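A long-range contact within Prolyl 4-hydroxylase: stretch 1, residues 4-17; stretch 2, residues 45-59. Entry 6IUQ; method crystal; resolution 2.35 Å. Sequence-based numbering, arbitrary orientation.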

ATOM      1  N   LYS A   4      28.676  -1.610 -11.278  1.00 46.29           N
ATOM      2  CA  LYS A   4      29.149  -1.397  -9.908  1.00 40.61           C
ATOM      3  C   LYS A   4      28.714  -2.494  -8.933  1.00 39.53           C
ATOM      4  O   LYS A   4      29.489  -2.869  -8.061  1.00 41.61           O
ATOM      5  N   PHE A   5      27.486  -3.002  -9.039  1.00 40.49           N
ATOM      6  CA  PHE A   5      27.176  -4.224  -8.296  1.00 36.65           C
ATOM      7  C   PHE A   5      28.059  -5.305  -8.885  1.00 33.56           C
ATOM      8  O   PHE A   5      28.040  -5.514 -10.094  1.00 37.12           O
ATOM      9  N   PRO A   6      28.842  -5.981  -8.030  1.00 36.36           N
ATOM     10  CA  PRO A   6      29.854  -6.969  -8.427  1.00 36.38           C
ATOM     11  C   PRO A   6      29.336  -7.997  -9.420  1.00 42.61           C
ATOM     12  O   PRO A   6      30.077  -8.347 -10.338  1.00 44.28           O
ATOM     13  N   GLY A   7      28.099  -8.462  -9.258  1.00 35.35           N
ATOM     14  CA  GLY A   7      27.491  -9.315 -10.268  1.00 35.64           C
ATOM     15  C   GLY A   7      27.443 -10.797  -9.930  1.00 44.72           C
ATOM     16  O   GLY A   7      27.131 -11.635 -10.785  1.00 41.37           O
ATOM     17  N   VAL A   8      27.745 -11.128  -8.679  1.00 39.98           N
ATOM     18  CA  VAL A   8      27.722 -12.519  -8.255  1.00 45.96           C
ATOM     19  C   VAL A   8      26.653 -12.685  -7.186  1.00 45.04           C
ATOM     20  O   VAL A   8      26.598 -11.920  -6.223  1.00 45.10           O
ATOM     21  N   TYR A   9      25.797 -13.683  -7.367  1.00 43.09           N
ATOM     22  CA  TYR A   9      24.638 -13.846  -6.504  1.00 42.25           C
ATOM     23  C   TYR A   9      24.775 -15.108  -5.673  1.00 43.60           C
ATOM     24  O   TYR A   9      25.306 -16.112  -6.142  1.00 42.07           O
ATOM     25  N   LYS A  10      24.283 -15.052  -4.441  1.00 40.03           N
ATOM     26  CA  LYS A  10      24.393 -16.179  -3.517  1.00 43.96           C
ATOM     27  C   LYS A  10      23.648 -17.432  -3.980  1.00 40.23           C
ATOM     28  O   LYS A  10      23.886 -18.528  -3.466  1.00 46.21           O
ATOM     29  N   GLU A  11      22.751 -17.271  -4.945  1.00 36.55           N
ATOM     30  CA  GLU A  11      21.898 -18.369  -5.380  1.00 36.39           C
ATOM     31  C   GLU A  11      21.550 -18.231  -6.857  1.00 34.56           C
ATOM     32  O   GLU A  11      21.415 -17.126  -7.370  1.00 38.22           O
ATOM     33  N   SER A  12      21.417 -19.350  -7.548  1.00 32.14           N
ATOM     34  CA  SER A  12      21.092 -19.292  -8.954  1.00 40.81           C
ATOM     35  C   SER A  12      19.640 -18.832  -9.102  1.00 36.00           C
ATOM     36  O   SER A  12      18.809 -19.132  -8.251  1.00 40.45           O
ATOM     37  N   PHE A  13      19.335 -18.082 -10.155  1.00 30.04           N
ATOM     38  CA  PHE A  13      17.965 -17.611 -10.340  1.00 33.60           C
ATOM     39  C   PHE A  13      17.609 -17.383 -11.798  1.00 31.81           C
ATOM     40  O   PHE A  13      18.473 -17.312 -12.661  1.00 33.15           O
ATOM     41  N   THR A  14      16.317 -17.250 -12.050  1.00 35.58           N
ATOM     42  CA  THR A  14      15.821 -16.931 -13.377  1.00 35.94           C
ATOM     43  C   THR A  14      14.992 -15.659 -13.337  1.00 35.76           C
ATOM     44  O   THR A  14      14.019 -15.568 -12.585  1.00 35.21           O
ATOM     45  N   ARG A  15      15.384 -14.673 -14.135  1.00 35.39           N
ATOM     46  CA  ARG A  15      14.544 -13.513 -14.350  1.00 30.27           C
ATOM     47  C   ARG A  15      13.312 -13.999 -15.111  1.00 32.95           C
ATOM     48  O   ARG A  15      13.321 -14.045 -16.336  1.00 38.09           O
ATOM     49  N   ASP A  16      12.266 -14.379 -14.379  1.00 34.66           N
ATOM     50  CA  ASP A  16      11.147 -15.122 -14.970  1.00 37.09           C
ATOM     51  C   ASP A  16       9.885 -14.272 -15.149  1.00 31.31           C
ATOM     52  O   ASP A  16       8.941 -14.370 -14.354  1.00 27.33           O
ATOM     53  N   TYR A  17       9.878 -13.478 -16.219  1.00 26.52           N
ATOM     54  CA  TYR A  17       8.792 -12.557 -16.530  1.00 26.49           C
ATOM     55  C   TYR A  17       7.443 -13.219 -16.690  1.00 27.57           C
ATOM     56  O   TYR A  17       6.436 -12.660 -16.295  1.00 27.78           O
ATOM     57  N   GLY A  45       9.625 -16.068  -7.025  1.00 25.02           N
ATOM     58  CA  GLY A  45      10.451 -17.246  -6.842  1.00 25.72           C
ATOM     59  C   GLY A  45      11.625 -16.867  -5.960  1.00 30.74           C
ATOM     60  O   GLY A  45      12.056 -15.709  -5.931  1.00 27.78           O
ATOM     61  N   HIS A  46      12.155 -17.843  -5.242  1.00 29.44           N
ATOM     62  CA  HIS A  46      13.112 -17.562  -4.191  1.00 28.94           C
ATOM     63  C   HIS A  46      14.444 -17.022  -4.694  1.00 28.48           C
ATOM     64  O   HIS A  46      15.026 -16.120  -4.081  1.00 28.38           O
ATOM     65  N   GLY A  47      14.937 -17.569  -5.798  1.00 26.56           N
ATOM     66  CA  GLY A  47      16.214 -17.122  -6.336  1.00 24.35           C
ATOM     67  C   GLY A  47      16.125 -15.672  -6.767  1.00 25.06           C
ATOM     68  O   GLY A  47      16.948 -14.843  -6.379  1.00 24.36           O
ATOM     69  N   TRP A  48      15.099 -15.368  -7.553  1.00 24.75           N
ATOM     70  CA  TRP A  48      14.908 -14.032  -8.112  1.00 24.77           C
ATOM     71  C   TRP A  48      14.684 -12.992  -7.003  1.00 25.58           C
ATOM     72  O   TRP A  48      15.335 -11.946  -6.995  1.00 23.16           O
ATOM     73  N   ALA A  49      13.798 -13.286  -6.055  1.00 23.07           N
ATOM     74  CA  ALA A  49      13.642 -12.434  -4.873  1.00 23.37           C
ATOM     75  C   ALA A  49      14.953 -12.233  -4.101  1.00 25.17           C
ATOM     76  O   ALA A  49      15.249 -11.121  -3.655  1.00 27.06           O
ATOM     77  N   SER A  50      15.741 -13.291  -3.943  1.00 23.86           N
ATOM     78  CA  SER A  50      17.046 -13.168  -3.280  1.00 25.78           C
ATOM     79  C   SER A  50      18.002 -12.240  -4.020  1.00 24.30           C
ATOM     80  O   SER A  50      18.714 -11.436  -3.405  1.00 27.22           O
ATOM     81  N   ALA A  51      18.044 -12.392  -5.340  1.00 22.61           N
ATOM     82  CA  ALA A  51      18.853 -11.530  -6.197  1.00 23.09           C
ATOM     83  C   ALA A  51      18.517 -10.041  -6.014  1.00 23.57           C
ATOM     84  O   ALA A  51      19.413  -9.212  -5.906  1.00 22.27           O
ATOM     85  N   LEU A  52      17.228  -9.710  -5.980  1.00 24.06           N
ATOM     86  CA  LEU A  52      16.788  -8.322  -5.827  1.00 21.09           C
ATOM     87  C   LEU A  52      17.218  -7.791  -4.455  1.00 30.00           C
ATOM     88  O   LEU A  52      17.690  -6.652  -4.344  1.00 26.49           O
ATOM     89  N   LEU A  53      17.075  -8.632  -3.424  1.00 25.06           N
ATOM     90  CA  LEU A  53      17.479  -8.279  -2.055  1.00 29.47           C
ATOM     91  C   LEU A  53      18.984  -8.016  -1.971  1.00 26.64           C
ATOM     92  O   LEU A  53      19.408  -7.044  -1.350  1.00 31.09           O
ATOM     93  N   GLU A  54      19.786  -8.874  -2.599  1.00 24.07           N
ATOM     94  CA  GLU A  54      21.238  -8.685  -2.608  1.00 28.33           C
ATOM     95  C   GLU A  54      21.598  -7.322  -3.194  1.00 30.03           C
ATOM     96  O   GLU A  54      22.387  -6.577  -2.607  1.00 30.17           O
ATOM     97  N   GLU A  55      20.986  -6.969  -4.322  1.00 27.55           N
ATOM     98  CA  GLU A  55      21.253  -5.671  -4.930  1.00 27.65           C
ATOM     99  C   GLU A  55      20.835  -4.532  -4.005  1.00 29.68           C
ATOM    100  O   GLU A  55      21.499  -3.505  -3.928  1.00 30.27           O
HETATM  101  N   MSE A  56      19.748  -4.723  -3.272  1.00 35.95           N
HETATM  102  CA  MSE A  56      19.299  -3.691  -2.345  1.00 35.08           C
HETATM  103  C   MSE A  56      20.269  -3.501  -1.186  1.00 33.90           C
HETATM  104  O   MSE A  56      20.530  -2.375  -0.770  1.00 35.81           O
ATOM    105  N   ARG A  57      20.765  -4.609  -0.649  1.00 32.49           N
ATOM    106  CA  ARG A  57      21.735  -4.557   0.431  1.00 37.18           C
ATOM    107  C   ARG A  57      23.016  -3.868  -0.040  1.00 38.99           C
ATOM    108  O   ARG A  57      23.639  -3.114   0.701  1.00 41.41           O
ATOM    109  N   TRP A  58      23.402  -4.133  -1.283  1.00 35.75           N
ATOM    110  CA  TRP A  58      24.565  -3.488  -1.857  1.00 34.39           C
ATOM    111  C   TRP A  58      24.374  -1.980  -1.934  1.00 40.44           C
ATOM    112  O   TRP A  58      25.267  -1.215  -1.576  1.00 43.92           O
ATOM    113  N   LEU A  59      23.211  -1.554  -2.411  1.00 38.26           N
ATOM    114  CA  LEU A  59      22.897  -0.136  -2.489  1.00 40.86           C
ATOM    115  C   LEU A  59      23.024   0.508  -1.120  1.00 43.25           C
ATOM    116  O   LEU A  59      23.491   1.641  -0.990  1.00 42.03           O
TER

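An extended, irregular segment (residues 4-17) lies along one helix (46-59), and the contact combines aromatic packing with carboxylate hydrogen bonds, burying 872 Å² in total. The two run antiparallel in register, F5 lying near E55, Y9 near A51 and F13 near G47.

At one end, W58 (chi1 t) points toward the segment and receives F5, also t, on one face. The F5 edge meets the indole at nearly a right angle, with F5 CD1 3.5 Å from W58 CG, while F5 CA sits over the five-membered ring. E55 CG covers a face of the F5 ring, 4.1 Å from its centroid. P6 CD adds a contact to W58 NE1 at 3.5 Å.

In the middle, the small side chain of A51 leaves room for two rings: A51 CB lies 3.8 Å from Y9 CD1 and sits over the face of F13, 3.8 Å from F13 CE1. Y9 (m) extends along the helix so that its OH donates a short 2.5 Å hydrogen bond to E55 OE2. E54 (m) turns its carboxylate to the backbone, where K10 N donates to both E54 OE2 (2.9 Å) and E54 OE1 (3.1 Å).

Toward the helix start, E11, extended with chi1 and chi2 both t, accepts a nearly linear hydrogen bond from H46 ND1 to E11 OE1 (3.1 Å). Water 2 links E11 OE2 to S50 OG, and water 1 joins the carbonyls of E11 and G47. The absence of a side chain at G47 permits the close approach of F13 (p), whose CB lies 3.3 Å from G47 C; a CB there would clash with S12 O and F13 CB. Finally, W48 (t) reaches under the segment, its face covered by R15 CA, and its CZ3 lies 3.2 Å from D16 O.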

ATOM      1  CB  LYS A   4      28.687  -0.036  -9.379  1.00 42.32           C
ATOM      2  CG  LYS A   4      29.713   1.064  -9.509  1.00 44.52           C
ATOM      3  CD  LYS A   4      31.070   0.588  -9.008  1.00 53.28           C
ATOM      4  CE  LYS A   4      31.917   1.731  -8.471  1.00 59.82           C
ATOM      5  NZ  LYS A   4      33.212   1.230  -7.896  1.00 60.32           N
ATOM      6  CB  PHE A   5      25.699  -4.646  -8.364  1.00 29.56           C
ATOM      7  CG  PHE A   5      25.410  -5.934  -7.603  1.00 28.29           C
ATOM      8  CD1 PHE A   5      25.372  -5.939  -6.208  1.00 31.01           C
ATOM      9  CD2 PHE A   5      25.223  -7.142  -8.278  1.00 24.23           C
ATOM     10  CE1 PHE A   5      25.141  -7.119  -5.483  1.00 27.71           C
ATOM     11  CE2 PHE A   5      24.992  -8.330  -7.572  1.00 32.56           C
ATOM     12  CZ  PHE A   5      24.952  -8.321  -6.162  1.00 26.87           C
ATOM     13  CB  PRO A   6      30.244  -7.636  -7.099  1.00 41.40           C
ATOM     14  CG  PRO A   6      29.275  -7.101  -6.066  1.00 44.34           C
ATOM     15  CD  PRO A   6      28.833  -5.775  -6.576  1.00 38.76           C
ATOM     16  CB  VAL A   8      29.100 -12.988  -7.721  1.00 50.96           C
ATOM     17  CG1 VAL A   8      29.112 -14.506  -7.540  1.00 46.25           C
ATOM     18  CG2 VAL A   8      30.219 -12.555  -8.674  1.00 39.59           C
ATOM     19  CB  TYR A   9      23.352 -13.875  -7.344  1.00 34.52           C
ATOM     20  CG  TYR A   9      23.126 -12.584  -8.102  1.00 36.72           C
ATOM     21  CD1 TYR A   9      22.481 -11.509  -7.504  1.00 31.54           C
ATOM     22  CD2 TYR A   9      23.587 -12.426  -9.409  1.00 36.11           C
ATOM     23  CE1 TYR A   9      22.293 -10.318  -8.184  1.00 29.58           C
ATOM     24  CE2 TYR A   9      23.403 -11.231 -10.096  1.00 32.92           C
ATOM     25  CZ  TYR A   9      22.755 -10.186  -9.476  1.00 31.20           C
ATOM     26  OH  TYR A   9      22.553  -9.002 -10.151  1.00 30.07           O
ATOM     27  CB  LYS A  10      23.881 -15.768  -2.136  1.00 46.85           C
ATOM     28  CG  LYS A  10      24.969 -15.649  -1.085  1.00 55.17           C
ATOM     29  CD  LYS A  10      25.208 -16.979  -0.367  1.00 55.45           C
ATOM     30  CE  LYS A  10      24.047 -17.346   0.551  1.00 59.32           C
ATOM     31  NZ  LYS A  10      24.186 -18.723   1.109  1.00 58.52           N
ATOM     32  CB  GLU A  11      20.630 -18.410  -4.529  1.00 40.92           C
ATOM     33  CG  GLU A  11      19.561 -19.365  -5.029  1.00 44.61           C
ATOM     34  CD  GLU A  11      18.357 -19.413  -4.104  1.00 45.81           C
ATOM     35  OE1 GLU A  11      17.243 -19.795  -4.565  1.00 41.34           O
ATOM     36  OE2 GLU A  11      18.539 -19.070  -2.914  1.00 44.08           O
ATOM     37  CB  SER A  12      21.330 -20.651  -9.614  1.00 34.47           C
ATOM     38  OG  SER A  12      20.246 -21.523  -9.385  1.00 40.29           O
ATOM     39  CB  PHE A  13      17.734 -16.316  -9.562  1.00 29.99           C
ATOM     40  CG  PHE A  13      18.430 -15.127 -10.157  1.00 30.41           C
ATOM     41  CD1 PHE A  13      19.769 -14.893  -9.895  1.00 27.41           C
ATOM     42  CD2 PHE A  13      17.737 -14.236 -10.972  1.00 26.80           C
ATOM     43  CE1 PHE A  13      20.416 -13.792 -10.444  1.00 33.87           C
ATOM     44  CE2 PHE A  13      18.367 -13.131 -11.520  1.00 27.25           C
ATOM     45  CZ  PHE A  13      19.712 -12.906 -11.259  1.00 28.05           C
ATOM     46  CB  THR A  14      14.940 -18.058 -13.947  1.00 38.03           C
ATOM     47  OG1 THR A  14      15.579 -19.320 -13.729  1.00 44.10           O
ATOM     48  CG2 THR A  14      14.727 -17.851 -15.428  1.00 34.41           C
ATOM     49  CB  ARG A  15      15.295 -12.440 -15.128  1.00 25.37           C
ATOM     50  CG  ARG A  15      14.552 -11.144 -15.295  1.00 26.76           C
ATOM     51  CD  ARG A  15      15.379 -10.203 -16.142  1.00 28.26           C
ATOM     52  NE  ARG A  15      16.672  -9.894 -15.530  1.00 27.27           N
ATOM     53  CZ  ARG A  15      17.655  -9.263 -16.168  1.00 31.78           C
ATOM     54  NH1 ARG A  15      17.498  -8.902 -17.439  1.00 25.54           N
ATOM     55  NH2 ARG A  15      18.799  -9.008 -15.547  1.00 29.01           N
ATOM     56  CB  ASP A  16      10.821 -16.364 -14.118  1.00 31.87           C
ATOM     57  CG  ASP A  16      10.080 -17.443 -14.915  1.00 38.91           C
ATOM     58  OD1 ASP A  16       9.537 -17.119 -16.001  1.00 34.49           O
ATOM     59  OD2 ASP A  16      10.037 -18.613 -14.458  1.00 42.06           O
ATOM     60  CB  TYR A  17       9.080 -11.805 -17.823  1.00 29.96           C
ATOM     61  CG  TYR A  17      10.253 -10.859 -17.805  1.00 40.95           C
ATOM     62  CD1 TYR A  17      10.332  -9.828 -16.872  1.00 33.92           C
ATOM     63  CD2 TYR A  17      11.265 -10.968 -18.762  1.00 38.36           C
ATOM     64  CE1 TYR A  17      11.403  -8.941 -16.881  1.00 33.35           C
ATOM     65  CE2 TYR A  17      12.334 -10.087 -18.781  1.00 38.04           C
ATOM     66  CZ  TYR A  17      12.392  -9.071 -17.840  1.00 40.33           C
ATOM     67  OH  TYR A  17      13.454  -8.196 -17.854  1.00 43.36           O
ATOM     68  CB  HIS A  46      13.356 -18.821  -3.352  1.00 33.88           C
ATOM     69  CG  HIS A  46      14.231 -18.577  -2.166  1.00 32.07           C
ATOM     70  ND1 HIS A  46      15.595 -18.759  -2.200  1.00 36.25           N
ATOM     71  CD2 HIS A  46      13.941 -18.101  -0.932  1.00 43.86           C
ATOM     72  CE1 HIS A  46      16.107 -18.435  -1.025  1.00 43.04           C
ATOM     73  NE2 HIS A  46      15.125 -18.031  -0.239  1.00 48.31           N
ATOM     74  CB  TRP A  48      13.749 -14.058  -9.112  1.00 23.65           C
ATOM     75  CG  TRP A  48      13.608 -12.835  -9.985  1.00 27.49           C
ATOM     76  CD1 TRP A  48      14.476 -11.784 -10.089  1.00 22.66           C
ATOM     77  CD2 TRP A  48      12.508 -12.538 -10.859  1.00 23.67           C
ATOM     78  NE1 TRP A  48      13.983 -10.852 -10.983  1.00 25.74           N
ATOM     79  CE2 TRP A  48      12.774 -11.291 -11.460  1.00 26.15           C
ATOM     80  CE3 TRP A  48      11.321 -13.205 -11.183  1.00 25.03           C
ATOM     81  CZ2 TRP A  48      11.903 -10.704 -12.372  1.00 21.50           C
ATOM     82  CZ3 TRP A  48      10.458 -12.623 -12.079  1.00 28.07           C
ATOM     83  CH2 TRP A  48      10.749 -11.381 -12.664  1.00 25.34           C
ATOM     84  CB  ALA A  49      12.581 -13.000  -3.947  1.00 23.37           C
ATOM     85  CB  SER A  50      17.718 -14.538  -3.128  1.00 29.09           C
ATOM     86  OG  SER A  50      17.045 -15.341  -2.181  1.00 40.03           O
ATOM     87  CB  ALA A  51      18.675 -11.930  -7.637  1.00 20.03           C
ATOM     88  CB  LEU A  52      15.263  -8.210  -6.007  1.00 19.14           C
ATOM     89  CG  LEU A  52      14.719  -8.467  -7.430  1.00 23.13           C
ATOM     90  CD1 LEU A  52      13.210  -8.695  -7.437  1.00 16.91           C
ATOM     91  CD2 LEU A  52      15.078  -7.327  -8.352  1.00 13.62           C
ATOM     92  CB  LEU A  53      17.083  -9.390  -1.050  1.00 27.43           C
ATOM     93  CG  LEU A  53      17.532  -9.255   0.416  1.00 24.70           C
ATOM     94  CD1 LEU A  53      17.044  -7.955   1.053  1.00 24.96           C
ATOM     95  CD2 LEU A  53      17.107 -10.465   1.268  1.00 22.14           C
ATOM     96  CB  GLU A  54      21.937  -9.814  -3.379  1.00 27.40           C
ATOM     97  CG  GLU A  54      21.938 -11.152  -2.626  1.00 39.06           C
ATOM     98  CD  GLU A  54      22.671 -12.279  -3.366  1.00 51.73           C
ATOM     99  OE1 GLU A  54      23.872 -12.101  -3.679  1.00 48.40           O
ATOM    100  OE2 GLU A  54      22.047 -13.351  -3.608  1.00 51.28           O
ATOM    101  CB  GLU A  55      20.557  -5.561  -6.285  1.00 25.07           C
ATOM    102  CG  GLU A  55      21.163  -6.484  -7.318  1.00 27.34           C
ATOM    103  CD  GLU A  55      20.617  -6.283  -8.725  1.00 30.23           C
ATOM    104  OE1 GLU A  55      19.657  -5.485  -8.923  1.00 31.35           O
ATOM    105  OE2 GLU A  55      21.160  -6.934  -9.642  1.00 31.40           O
HETATM  106  CB  MSE A  56      17.911  -4.026  -1.803  1.00 30.35           C
HETATM  107  CG  MSE A  56      16.829  -3.924  -2.848  1.00 36.89           C
HETATM  108 SE   MSE A  56      15.112  -4.481  -2.139  1.00 68.17          SE
HETATM  109  CE  MSE A  56      14.893  -3.138  -0.738  1.00 41.00           C
ATOM    110  CB  ARG A  57      22.051  -5.959   0.945  1.00 32.80           C
ATOM    111  CG  ARG A  57      20.968  -6.594   1.806  1.00 37.13           C
ATOM    112  CD  ARG A  57      21.616  -7.612   2.726  1.00 37.94           C
ATOM    113  NE  ARG A  57      20.734  -8.692   3.157  1.00 47.01           N
ATOM    114  CZ  ARG A  57      19.937  -8.645   4.224  1.00 50.93           C
ATOM    115  NH1 ARG A  57      19.883  -7.549   4.977  1.00 46.97           N
ATOM    116  NH2 ARG A  57      19.194  -9.708   4.537  1.00 36.86           N
ATOM    117  CB  TRP A  58      24.861  -4.044  -3.239  1.00 34.59           C
ATOM    118  CG  TRP A  58      26.106  -3.474  -3.811  1.00 42.10           C
ATOM    119  CD1 TRP A  58      27.384  -3.934  -3.625  1.00 39.78           C
ATOM    120  CD2 TRP A  58      26.213  -2.318  -4.647  1.00 39.06           C
ATOM    121  NE1 TRP A  58      28.273  -3.140  -4.305  1.00 40.52           N
ATOM    122  CE2 TRP A  58      27.583  -2.139  -4.939  1.00 36.12           C
ATOM    123  CE3 TRP A  58      25.285  -1.422  -5.186  1.00 39.82           C
ATOM    124  CZ2 TRP A  58      28.042  -1.110  -5.747  1.00 36.75           C
ATOM    125  CZ3 TRP A  58      25.744  -0.396  -5.984  1.00 38.44           C
ATOM    126  CH2 TRP A  58      27.113  -0.247  -6.257  1.00 40.38           C
ATOM    127  CB  LEU A  59      21.489   0.076  -3.040  1.00 39.83           C
ATOM    128  CG  LEU A  59      21.346  -0.185  -4.535  1.00 40.73           C
ATOM    129  CD1 LEU A  59      19.891  -0.104  -4.933  1.00 26.83           C
ATOM    130  CD2 LEU A  59      22.190   0.813  -5.327  1.00 40.47           C
TER
HETATM  131  O   HOH W   1      19.842 -14.962  -6.353  1.00 29.64           O
HETATM  132  O   HOH W   2      19.538 -17.101  -1.187  1.00 52.46           O